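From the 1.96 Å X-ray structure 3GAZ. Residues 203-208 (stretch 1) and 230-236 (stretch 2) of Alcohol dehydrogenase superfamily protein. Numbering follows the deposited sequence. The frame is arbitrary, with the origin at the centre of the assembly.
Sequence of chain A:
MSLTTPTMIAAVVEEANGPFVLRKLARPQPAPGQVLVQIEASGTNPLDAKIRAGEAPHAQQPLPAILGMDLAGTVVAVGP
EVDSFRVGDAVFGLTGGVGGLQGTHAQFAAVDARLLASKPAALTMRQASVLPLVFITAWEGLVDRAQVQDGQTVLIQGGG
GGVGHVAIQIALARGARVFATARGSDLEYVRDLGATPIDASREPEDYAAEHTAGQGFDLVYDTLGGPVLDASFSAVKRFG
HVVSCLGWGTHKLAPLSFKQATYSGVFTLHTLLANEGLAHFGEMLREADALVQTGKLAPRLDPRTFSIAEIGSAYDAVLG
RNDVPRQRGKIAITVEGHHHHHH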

# COMPACT_ATOMS: atom_id res chain seq x y z
N GLU A 203 -6.99 -36.82 -19.16
CA GLU A 203 -7.46 -35.75 -20.03
C GLU A 203 -8.91 -35.38 -19.70
O GLU A 203 -9.69 -36.22 -19.24
CB GLU A 203 -7.37 -36.17 -21.50
CG GLU A 203 -5.96 -36.48 -21.99
CD GLU A 203 -5.02 -35.29 -21.88
OE1 GLU A 203 -5.37 -34.20 -22.39
OE2 GLU A 203 -3.93 -35.45 -21.30
N PRO A 204 -9.28 -34.11 -19.93
CA PRO A 204 -10.64 -33.63 -19.64
C PRO A 204 -11.70 -34.45 -20.38
O PRO A 204 -12.71 -34.83 -19.79
CB PRO A 204 -10.60 -32.18 -20.12
CG PRO A 204 -9.16 -31.80 -19.94
CD PRO A 204 -8.45 -33.02 -20.46
N GLU A 205 -11.46 -34.71 -21.66
CA GLU A 205 -12.41 -35.48 -22.46
C GLU A 205 -12.64 -36.86 -21.87
O GLU A 205 -13.74 -37.41 -21.97
CB GLU A 205 -11.92 -35.62 -23.91
CG GLU A 205 -10.48 -36.10 -24.04
CD GLU A 205 -9.53 -34.96 -24.33
OE1 GLU A 205 -9.55 -33.96 -23.59
OE2 GLU A 205 -8.75 -35.06 -25.31
N ASP A 206 -11.62 -37.41 -21.23
CA ASP A 206 -11.74 -38.72 -20.63
C ASP A 206 -12.50 -38.70 -19.30
O ASP A 206 -13.44 -39.47 -19.13
CB ASP A 206 -10.35 -39.35 -20.44
CG ASP A 206 -9.60 -39.51 -21.76
OD1 ASP A 206 -10.26 -39.61 -22.81
OD2 ASP A 206 -8.35 -39.53 -21.74
N TYR A 207 -12.12 -37.83 -18.37
CA TYR A 207 -12.86 -37.81 -17.11
C TYR A 207 -14.25 -37.20 -17.27
O TYR A 207 -15.15 -37.52 -16.50
CB TYR A 207 -12.08 -37.14 -15.97
CG TYR A 207 -11.55 -35.74 -16.19
CD1 TYR A 207 -10.18 -35.51 -16.36
CD2 TYR A 207 -12.40 -34.63 -16.14
CE1 TYR A 207 -9.67 -34.21 -16.46
CE2 TYR A 207 -11.91 -33.33 -16.24
CZ TYR A 207 -10.54 -33.13 -16.40
OH TYR A 207 -10.05 -31.84 -16.48
N ALA A 208 -14.44 -36.36 -18.28
CA ALA A 208 -15.75 -35.77 -18.53
C ALA A 208 -16.67 -36.88 -19.05
O ALA A 208 -17.87 -36.92 -18.74
CB ALA A 208 -15.65 -34.65 -19.57
N ASP A 230 -6.66 -23.95 -19.57
CA ASP A 230 -7.06 -24.40 -20.90
C ASP A 230 -7.83 -25.72 -20.76
O ASP A 230 -8.83 -25.94 -21.43
CB ASP A 230 -5.83 -24.62 -21.80
CG ASP A 230 -5.05 -23.34 -22.02
OD1 ASP A 230 -5.65 -22.35 -22.47
OD2 ASP A 230 -3.83 -23.34 -21.75
N ALA A 231 -7.35 -26.59 -19.88
CA ALA A 231 -8.01 -27.87 -19.65
C ALA A 231 -9.41 -27.63 -19.09
O ALA A 231 -10.34 -28.38 -19.37
CB ALA A 231 -7.18 -28.72 -18.69
N SER A 232 -9.54 -26.57 -18.29
CA SER A 232 -10.82 -26.23 -17.69
C SER A 232 -11.82 -25.82 -18.78
O SER A 232 -13.00 -26.15 -18.70
CB SER A 232 -10.65 -25.08 -16.69
OG SER A 232 -9.77 -25.47 -15.64
N PHE A 233 -11.33 -25.09 -19.78
CA PHE A 233 -12.19 -24.67 -20.88
C PHE A 233 -12.66 -25.92 -21.61
O PHE A 233 -13.75 -25.95 -22.17
CB PHE A 233 -11.43 -23.77 -21.86
CG PHE A 233 -11.09 -22.40 -21.33
CD1 PHE A 233 -11.68 -21.90 -20.17
CD2 PHE A 233 -10.23 -21.57 -22.03
CE1 PHE A 233 -11.41 -20.60 -19.72
CE2 PHE A 233 -9.95 -20.27 -21.60
CZ PHE A 233 -10.55 -19.79 -20.44
N SER A 234 -11.82 -26.95 -21.60
CA SER A 234 -12.14 -28.20 -22.28
C SER A 234 -13.16 -29.05 -21.51
O SER A 234 -13.99 -29.73 -22.12
CB SER A 234 -10.84 -28.99 -22.49
OG SER A 234 -11.10 -30.21 -23.17
N ALA A 235 -13.12 -28.99 -20.19
CA ALA A 235 -14.03 -29.77 -19.34
C ALA A 235 -15.40 -29.15 -19.07
O ALA A 235 -16.32 -29.84 -18.64
CB ALA A 235 -13.34 -30.08 -18.02
N VAL A 236 -15.54 -27.84 -19.30
CA VAL A 236 -16.80 -27.16 -19.02
C VAL A 236 -17.93 -27.55 -19.99
O VAL A 236 -17.70 -27.79 -21.17
CB VAL A 236 -16.61 -25.61 -19.03
CG1 VAL A 236 -16.38 -25.11 -20.45
CG2 VAL A 236 -17.81 -24.92 -18.39

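Two helical segments meet here, the first turn of a helix beginning at Pro-204 and the last turns of a helix ending at Ala-235. Their axes approach to 9.4 Å, and their N-to-C directions differ by 39°. No hydrogen bond crosses between them; the contact is one of van der Waals packing, burying a modest 208 Å² summed over both sides.

The apolar contacts centre on Pro-204, which gives up more surface to the other stretch than any other residue, 60 Å². Its CA-to-CB bond points toward the second helix, and its CA lies only 5.1 Å from the CA of Ala-235. The ring touches two alanines one helical turn apart: CG of Pro-204 is 3.9 Å from CB of Ala-231, and CB of Pro-204 is 4.0 Å from CB of Ala-235. Alanine suits both positions, since a single methyl group fills the space while letting the backbones come close. Proline suits the first turn of a helix because the amide hydrogen it lacks is not needed there by the helical hydrogen-bond pattern, and its compact, rigid ring offers a nonpolar surface.

Tyr-207 adds to this cluster from one turn further along. Its CA-to-CB bond runs sideways, but with chi1 at 54° (p) the ring reaches nearer the second helix, bringing CE2 to 4.0 Å from CB of Ala-235. A long, flat aromatic side chain suits this place because it can span the gap and offer ring carbons to the methyl, which meets the ring obliquely. Ala-235 thus packs against both Pro-204 and Tyr-207, and all three are buried.

Polar atoms also take part, but by packing. CG of Pro-204 lies 3.7 Å from O of Ala-231, a carbonyl whose hydrogen-bonding need is met within its own helix, where it accepts from N of Ala-235 at 3.0 Å. Ser-234, in rotamer t, places its OG 3.7 Å from CB of Pro-204. Being small, serine can sit beside the proline, while its hydroxyl is compatible with a partly exposed site. Near it, the exposed Glu-205 sends its side-chain end closer than its sideways CA-to-CB bond would suggest, leaving OE1 4.1 Å from OG of Ser-234, a contact without a hydrogen bond. A long, flexible, charged side chain suits such an exposed place, where its carboxylate can meet solvent.

Backbone hydrogen bonds order the first helical turn. Glu-203, at the N-cap position, accepts at its O from N of Tyr-207 at 3.0 Å, and O of Pro-204 accepts from N of Ala-208 at 2.8 Å.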